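Local structure of MAU2 chromatid cohesion factor homolog (Saccharomyces cerevisiae, 4XDN) at residues Leu348-Ile359 / Tyr379-Lys390. The protein forms a complex with SCC2 that is required for the association of cohesin with chromosomes and so takes part in sister chromatid cohesion. Numbering follows the deposited sequence.
Sequences LPKVYSTTQKLI and YKSILEFCEFYK
L383 fits as a knob into the hole formed by Y352, T355, Q356 and I359, and its CD2 methyl lies over one face of the Y352 ring, 3.7 Å from the ring centroid and 19° off the normal. The Y352 ring leans across the neighbouring helix because chi1 (-172°) sets CG opposite the backbone N, and CB of C386 meets the edge of the ring. A branched leucine suits the hole because its second methyl, CD1, can at the same time reach CD1 of I359, 4.0 Å away. Deeper in, the compact C386 leaves room for V351, whose CG1 stands 3.6 Å from SG. Helices 339-360 and 369-398 form an antiparallel helical hairpin within the largely helical superhelix of this cohesin loading factor; the axes of segments 348-359 and 379-390 come within 9.1 Å of each other, at 161°. T355 can sit in the buried seam because its OG1 bonds to V351 O, on the opposite face of that carbonyl from T355 N, and also pairs with N322 of helix 317-331; its CG2 is left to pack on CD2 of L383. At the far end Y379 lies crosswise to L358, whose CB rests over the phenol face 4.0 Å from its centroid, while CG1 of I359 presses on Y379 CB at 3.4 Å. With Y379 replaced by an alanine, L358 would probably lose its aromatic cover and a gap would open beside it. At the other end of the contact, CD1 of L348 packs on CB of Y389, whose OH bonds to the backbone of another protein's chain.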
ATOM      1  N   LEU A 348       9.901  -4.135  15.430  1.00 34.97           N
ATOM      2  CA  LEU A 348       9.020  -3.040  15.043  1.00 33.51           C
ATOM      3  C   LEU A 348       9.514  -1.740  15.684  1.00 33.08           C
ATOM      4  O   LEU A 348       9.521  -0.694  15.035  1.00 31.98           O
ATOM      5  CB  LEU A 348       7.566  -3.323  15.433  1.00 31.23           C
ATOM      6  CG  LEU A 348       6.716  -4.105  14.420  1.00 31.83           C
ATOM      7  CD1 LEU A 348       5.309  -4.308  14.957  1.00 31.35           C
ATOM      8  CD2 LEU A 348       6.653  -3.413  13.061  1.00 35.14           C
ATOM      9  N   PRO A 349       9.927  -1.798  16.962  1.00 36.61           N
ATOM     10  CA  PRO A 349      10.596  -0.638  17.562  1.00 35.89           C
ATOM     11  C   PRO A 349      11.834  -0.188  16.789  1.00 34.12           C
ATOM     12  O   PRO A 349      12.109   1.008  16.732  1.00 36.08           O
ATOM     13  CB  PRO A 349      10.977  -1.144  18.952  1.00 39.06           C
ATOM     14  CG  PRO A 349       9.938  -2.143  19.272  1.00 40.01           C
ATOM     15  CD  PRO A 349       9.593  -2.814  17.977  1.00 38.66           C
ATOM     16  N   LYS A 350      12.569  -1.130  16.205  1.00 32.71           N
ATOM     17  CA  LYS A 350      13.751  -0.788  15.421  1.00 34.75           C
ATOM     18  C   LYS A 350      13.351  -0.072  14.135  1.00 33.29           C
ATOM     19  O   LYS A 350      13.959   0.931  13.760  1.00 33.37           O
ATOM     20  CB  LYS A 350      14.572  -2.038  15.097  1.00 38.87           C
ATOM     21  CG  LYS A 350      15.763  -1.775  14.188  1.00 45.12           C
ATOM     22  CD  LYS A 350      16.631  -3.014  14.030  1.00 51.97           C
ATOM     23  CE  LYS A 350      17.743  -2.788  13.013  1.00 56.18           C
ATOM     24  NZ  LYS A 350      18.488  -4.043  12.716  1.00 58.96           N
ATOM     25  N   VAL A 351      12.330  -0.598  13.463  1.00 32.24           N
ATOM     26  CA  VAL A 351      11.773   0.040  12.276  1.00 33.41           C
ATOM     27  C   VAL A 351      11.324   1.455  12.619  1.00 34.11           C
ATOM     28  O   VAL A 351      11.555   2.398  11.859  1.00 32.08           O
ATOM     29  CB  VAL A 351      10.575  -0.759  11.712  1.00 33.98           C
ATOM     30  CG1 VAL A 351       9.928  -0.026  10.539  1.00 32.83           C
ATOM     31  CG2 VAL A 351      11.021  -2.153  11.291  1.00 34.67           C
ATOM     32  N   TYR A 352      10.681   1.593  13.773  1.00 32.64           N
ATOM     33  CA  TYR A 352      10.211   2.889  14.240  1.00 32.43           C
ATOM     34  C   TYR A 352      11.380   3.857  14.418  1.00 34.61           C
ATOM     35  O   TYR A 352      11.381   4.946  13.843  1.00 33.24           O
ATOM     36  CB  TYR A 352       9.445   2.731  15.552  1.00 32.53           C
ATOM     37  CG  TYR A 352       8.744   3.986  16.016  1.00 31.70           C
ATOM     38  CD1 TYR A 352       9.394   4.906  16.829  1.00 35.52           C
ATOM     39  CD2 TYR A 352       7.430   4.249  15.651  1.00 30.69           C
ATOM     40  CE1 TYR A 352       8.759   6.054  17.260  1.00 38.11           C
ATOM     41  CE2 TYR A 352       6.785   5.396  16.080  1.00 33.23           C
ATOM     42  CZ  TYR A 352       7.456   6.295  16.884  1.00 36.29           C
ATOM     43  OH  TYR A 352       6.828   7.441  17.318  1.00 38.75           O
ATOM     44  N   SER A 353      12.376   3.452  15.203  1.00 36.22           N
ATOM     45  CA  SER A 353      13.527   4.310  15.483  1.00 38.69           C
ATOM     46  C   SER A 353      14.348   4.608  14.227  1.00 36.64           C
ATOM     47  O   SER A 353      14.831   5.727  14.052  1.00 36.54           O
ATOM     48  CB  SER A 353      14.427   3.671  16.543  1.00 41.73           C
ATOM     49  OG  SER A 353      15.006   2.469  16.069  1.00 44.29           O
ATOM     50  N   THR A 354      14.516   3.609  13.363  1.00 35.97           N
ATOM     51  CA  THR A 354      15.235   3.809  12.107  1.00 36.09           C
ATOM     52  C   THR A 354      14.529   4.869  11.276  1.00 35.50           C
ATOM     53  O   THR A 354      15.162   5.775  10.732  1.00 36.30           O
ATOM     54  CB  THR A 354      15.337   2.504  11.285  1.00 36.93           C
ATOM     55  OG1 THR A 354      16.147   1.555  11.987  1.00 38.70           O
ATOM     56  CG2 THR A 354      15.956   2.765   9.909  1.00 36.77           C
ATOM     57  N   THR A 355      13.210   4.742  11.190  1.00 33.85           N
ATOM     58  CA  THR A 355      12.385   5.661  10.420  1.00 33.74           C
ATOM     59  C   THR A 355      12.494   7.081  10.969  1.00 33.98           C
ATOM     60  O   THR A 355      12.563   8.042  10.204  1.00 32.83           O
ATOM     61  CB  THR A 355      10.912   5.208  10.423  1.00 31.59           C
ATOM     62  OG1 THR A 355      10.813   3.918   9.806  1.00 28.87           O
ATOM     63  CG2 THR A 355      10.025   6.187   9.671  1.00 31.00           C
ATOM     64  N   GLN A 356      12.512   7.208  12.292  1.00 33.84           N
ATOM     65  CA  GLN A 356      12.673   8.514  12.925  1.00 35.78           C
ATOM     66  C   GLN A 356      13.972   9.180  12.482  1.00 35.37           C
ATOM     67  O   GLN A 356      14.006  10.385  12.234  1.00 36.33           O
ATOM     68  CB  GLN A 356      12.650   8.387  14.447  1.00 40.94           C
ATOM     69  CG  GLN A 356      11.270   8.164  15.034  1.00 43.03           C
ATOM     70  CD  GLN A 356      11.292   8.097  16.549  1.00 46.62           C
ATOM     71  OE1 GLN A 356      12.155   7.450  17.145  1.00 46.03           O
ATOM     72  NE2 GLN A 356      10.345   8.780  17.182  1.00 48.95           N
ATOM     73  N   LYS A 357      15.036   8.388  12.384  1.00 37.39           N
ATOM     74  CA  LYS A 357      16.337   8.898  11.964  1.00 41.53           C
ATOM     75  C   LYS A 357      16.345   9.262  10.478  1.00 37.94           C
ATOM     76  O   LYS A 357      16.998  10.225  10.075  1.00 34.46           O
ATOM     77  CB  LYS A 357      17.435   7.873  12.263  1.00 47.16           C
ATOM     78  CG  LYS A 357      17.864   7.839  13.721  1.00 54.41           C
ATOM     79  CD  LYS A 357      18.979   6.829  13.955  1.00 61.91           C
ATOM     80  CE  LYS A 357      20.183   7.463  14.645  1.00 68.75           C
ATOM     81  NZ  LYS A 357      20.918   8.414  13.758  1.00 71.02           N
ATOM     82  N   LEU A 358      15.625   8.491   9.666  1.00 38.80           N
ATOM     83  CA  LEU A 358      15.524   8.780   8.241  1.00 37.26           C
ATOM     84  C   LEU A 358      14.851  10.131   8.031  1.00 35.10           C
ATOM     85  O   LEU A 358      15.258  10.911   7.168  1.00 38.59           O
ATOM     86  CB  LEU A 358      14.749   7.680   7.513  1.00 38.58           C
ATOM     87  CG  LEU A 358      15.453   6.327   7.364  1.00 41.62           C
ATOM     88  CD1 LEU A 358      14.506   5.301   6.752  1.00 41.54           C
ATOM     89  CD2 LEU A 358      16.718   6.453   6.526  1.00 43.10           C
ATOM     90  N   ILE A 359      13.825  10.404   8.828  1.00 32.15           N
ATOM     91  CA  ILE A 359      13.159  11.700   8.802  1.00 34.09           C
ATOM     92  C   ILE A 359      14.124  12.799   9.238  1.00 38.57           C
ATOM     93  O   ILE A 359      14.265  13.821   8.567  1.00 36.15           O
ATOM     94  CB  ILE A 359      11.919  11.714   9.717  1.00 35.63           C
ATOM     95  CG1 ILE A 359      10.867  10.737   9.193  1.00 34.66           C
ATOM     96  CG2 ILE A 359      11.326  13.121   9.813  1.00 37.25           C
ATOM     97  CD1 ILE A 359       9.755  10.449  10.179  1.00 37.62           C
ATOM     98  N   TYR A 379       7.257   8.305   5.477  1.00 29.83           N
ATOM     99  CA  TYR A 379       7.977   7.899   6.677  1.00 31.05           C
ATOM    100  C   TYR A 379       7.040   7.901   7.878  1.00 31.38           C
ATOM    101  O   TYR A 379       7.091   7.001   8.715  1.00 29.94           O
ATOM    102  CB  TYR A 379       9.168   8.829   6.945  1.00 32.06           C
ATOM    103  CG  TYR A 379      10.382   8.600   6.069  1.00 34.90           C
ATOM    104  CD1 TYR A 379      10.765   7.319   5.688  1.00 36.65           C
ATOM    105  CD2 TYR A 379      11.155   9.670   5.633  1.00 37.54           C
ATOM    106  CE1 TYR A 379      11.878   7.112   4.895  1.00 38.17           C
ATOM    107  CE2 TYR A 379      12.269   9.469   4.839  1.00 38.80           C
ATOM    108  CZ  TYR A 379      12.624   8.188   4.474  1.00 40.57           C
ATOM    109  OH  TYR A 379      13.730   7.982   3.683  1.00 45.69           O
ATOM    110  N   LYS A 380       6.181   8.911   7.957  1.00 29.92           N
ATOM    111  CA  LYS A 380       5.244   9.024   9.068  1.00 31.95           C
ATOM    112  C   LYS A 380       4.213   7.899   9.031  1.00 30.38           C
ATOM    113  O   LYS A 380       3.771   7.423  10.075  1.00 29.47           O
ATOM    114  CB  LYS A 380       4.550  10.386   9.045  1.00 32.95           C
ATOM    115  CG  LYS A 380       5.437  11.528   9.532  1.00 34.97           C
ATOM    116  CD  LYS A 380       4.934  12.886   9.068  1.00 37.37           C
ATOM    117  CE  LYS A 380       3.536  13.178   9.585  1.00 40.60           C
ATOM    118  NZ  LYS A 380       3.059  14.521   9.151  1.00 43.29           N
ATOM    119  N   SER A 381       3.843   7.467   7.830  1.00 29.39           N
ATOM    120  CA  SER A 381       2.901   6.361   7.687  1.00 32.29           C
ATOM    121  C   SER A 381       3.532   5.074   8.203  1.00 31.31           C
ATOM    122  O   SER A 381       2.851   4.230   8.782  1.00 34.08           O
ATOM    123  CB  SER A 381       2.468   6.192   6.229  1.00 35.93           C
ATOM    124  OG  SER A 381       3.516   5.655   5.442  1.00 39.00           O
ATOM    125  N   ILE A 382       4.837   4.929   7.990  1.00 30.70           N
ATOM    126  CA  ILE A 382       5.564   3.769   8.493  1.00 30.60           C
ATOM    127  C   ILE A 382       5.537   3.773  10.017  1.00 32.77           C
ATOM    128  O   ILE A 382       5.348   2.727  10.637  1.00 30.72           O
ATOM    129  CB  ILE A 382       7.023   3.741   7.986  1.00 30.55           C
ATOM    130  CG1 ILE A 382       7.039   3.487   6.477  1.00 30.15           C
ATOM    131  CG2 ILE A 382       7.833   2.661   8.714  1.00 31.69           C
ATOM    132  CD1 ILE A 382       8.417   3.544   5.834  1.00 31.84           C
ATOM    133  N   LEU A 383       5.724   4.944  10.619  1.00 33.23           N
ATOM    134  CA  LEU A 383       5.608   5.074  12.069  1.00 33.79           C
ATOM    135  C   LEU A 383       4.216   4.634  12.513  1.00 33.49           C
ATOM    136  O   LEU A 383       4.060   3.972  13.539  1.00 34.05           O
ATOM    137  CB  LEU A 383       5.870   6.512  12.525  1.00 33.40           C
ATOM    138  CG  LEU A 383       7.250   7.122  12.265  1.00 34.91           C
ATOM    139  CD1 LEU A 383       7.287   8.564  12.760  1.00 35.54           C
ATOM    140  CD2 LEU A 383       8.358   6.309  12.922  1.00 38.47           C
ATOM    141  N   GLU A 384       3.209   5.006  11.730  1.00 33.60           N
ATOM    142  CA  GLU A 384       1.829   4.670  12.054  1.00 35.94           C
ATOM    143  C   GLU A 384       1.584   3.169  11.921  1.00 34.88           C
ATOM    144  O   GLU A 384       0.795   2.597  12.673  1.00 32.83           O
ATOM    145  CB  GLU A 384       0.867   5.453  11.161  1.00 40.18           C
ATOM    146  CG  GLU A 384       0.787   6.930  11.510  1.00 44.93           C
ATOM    147  CD  GLU A 384       0.035   7.741  10.474  1.00 49.77           C
ATOM    148  OE1 GLU A 384      -0.485   7.146   9.506  1.00 51.65           O
ATOM    149  OE2 GLU A 384      -0.032   8.979  10.625  1.00 52.75           O
ATOM    150  N   PHE A 385       2.263   2.532  10.969  1.00 34.58           N
ATOM    151  CA  PHE A 385       2.173   1.084  10.813  1.00 31.92           C
ATOM    152  C   PHE A 385       2.781   0.372  12.020  1.00 32.96           C
ATOM    153  O   PHE A 385       2.247  -0.632  12.489  1.00 32.62           O
ATOM    154  CB  PHE A 385       2.874   0.623   9.533  1.00 28.69           C
ATOM    155  CG  PHE A 385       2.048   0.795   8.285  1.00 28.93           C
ATOM    156  CD1 PHE A 385       0.845   0.125   8.134  1.00 29.63           C
ATOM    157  CD2 PHE A 385       2.489   1.606   7.251  1.00 28.74           C
ATOM    158  CE1 PHE A 385       0.090   0.276   6.984  1.00 31.69           C
ATOM    159  CE2 PHE A 385       1.737   1.759   6.098  1.00 28.85           C
ATOM    160  CZ  PHE A 385       0.538   1.094   5.964  1.00 29.62           C
ATOM    161  N   CYS A 386       3.896   0.899  12.519  1.00 32.76           N
ATOM    162  CA  CYS A 386       4.586   0.300  13.657  1.00 33.96           C
ATOM    163  C   CYS A 386       3.702   0.284  14.897  1.00 36.44           C
ATOM    164  O   CYS A 386       3.625  -0.723  15.600  1.00 37.17           O
ATOM    165  CB  CYS A 386       5.883   1.054  13.959  1.00 34.91           C
ATOM    166  SG  CYS A 386       7.207   0.803  12.748  1.00 32.45           S
ATOM    167  N   GLU A 387       3.013   1.377  15.134  1.00 36.29           N
ATOM    168  CA  GLU A 387       2.131   1.508  16.257  1.00 38.55           C
ATOM    169  C   GLU A 387       0.920   0.646  16.099  1.00 36.71           C
ATOM    170  O   GLU A 387       0.446   0.063  17.013  1.00 35.08           O
ATOM    171  CB  GLU A 387       1.638   2.941  16.404  1.00 42.52           C
ATOM    172  CG  GLU A 387       2.616   3.927  16.968  1.00 48.28           C
ATOM    173  CD  GLU A 387       2.956   3.697  18.417  1.00 54.61           C
ATOM    174  OE1 GLU A 387       2.263   2.900  19.081  1.00 56.20           O
ATOM    175  OE2 GLU A 387       3.927   4.320  18.881  1.00 59.07           O
ATOM    176  N   PHE A 388       0.405   0.615  14.908  1.00 33.28           N
ATOM    177  CA  PHE A 388      -0.807  -0.151  14.635  1.00 31.80           C
ATOM    178  C   PHE A 388      -0.581  -1.640  14.878  1.00 32.54           C
ATOM    179  O   PHE A 388      -1.383  -2.296  15.540  1.00 31.59           O
ATOM    180  CB  PHE A 388      -1.288   0.067  13.199  1.00 30.71           C
ATOM    181  CG  PHE A 388      -2.389  -0.872  12.785  1.00 27.98           C
ATOM    182  CD1 PHE A 388      -3.697  -0.641  13.176  1.00 27.83           C
ATOM    183  CD2 PHE A 388      -2.114  -1.989  12.015  1.00 27.11           C
ATOM    184  CE1 PHE A 388      -4.712  -1.503  12.806  1.00 27.06           C
ATOM    185  CE2 PHE A 388      -3.125  -2.857  11.640  1.00 28.07           C
ATOM    186  CZ  PHE A 388      -4.426  -2.613  12.036  1.00 27.44           C
ATOM    187  N   TYR A 389       0.510  -2.168  14.335  1.00 32.31           N
ATOM    188  CA  TYR A 389       0.797  -3.592  14.453  1.00 32.98           C
ATOM    189  C   TYR A 389       1.270  -3.958  15.855  1.00 34.34           C
ATOM    190  O   TYR A 389       1.177  -5.115  16.258  1.00 32.69           O
ATOM    191  CB  TYR A 389       1.838  -4.016  13.415  1.00 31.43           C
ATOM    192  CG  TYR A 389       1.269  -4.126  12.018  1.00 29.23           C
ATOM    193  CD1 TYR A 389       0.321  -5.095  11.712  1.00 29.48           C
ATOM    194  CD2 TYR A 389       1.676  -3.263  11.008  1.00 26.48           C
ATOM    195  CE1 TYR A 389      -0.209  -5.200  10.439  1.00 28.70           C
ATOM    196  CE2 TYR A 389       1.151  -3.363   9.729  1.00 28.39           C
ATOM    197  CZ  TYR A 389       0.209  -4.334   9.452  1.00 29.31           C
ATOM    198  OH  TYR A 389      -0.319  -4.443   8.188  1.00 32.47           O
ATOM    199  N   LYS A 390       1.780  -2.975  16.592  1.00 35.38           N
ATOM    200  CA  LYS A 390       2.113  -3.176  17.998  1.00 36.41           C
ATOM    201  C   LYS A 390       0.832  -3.455  18.775  1.00 36.23           C
ATOM    202  O   LYS A 390       0.751  -4.409  19.552  1.00 36.93           O
ATOM    203  CB  LYS A 390       2.826  -1.952  18.573  1.00 38.08           C
ATOM    204  CG  LYS A 390       3.355  -2.137  19.989  1.00 42.31           C
ATOM    205  CD  LYS A 390       3.690  -0.799  20.635  1.00 47.05           C
ATOM    206  CE  LYS A 390       4.459  -0.983  21.934  1.00 53.52           C
ATOM    207  NZ  LYS A 390       4.655   0.303  22.661  1.00 56.73           N
TER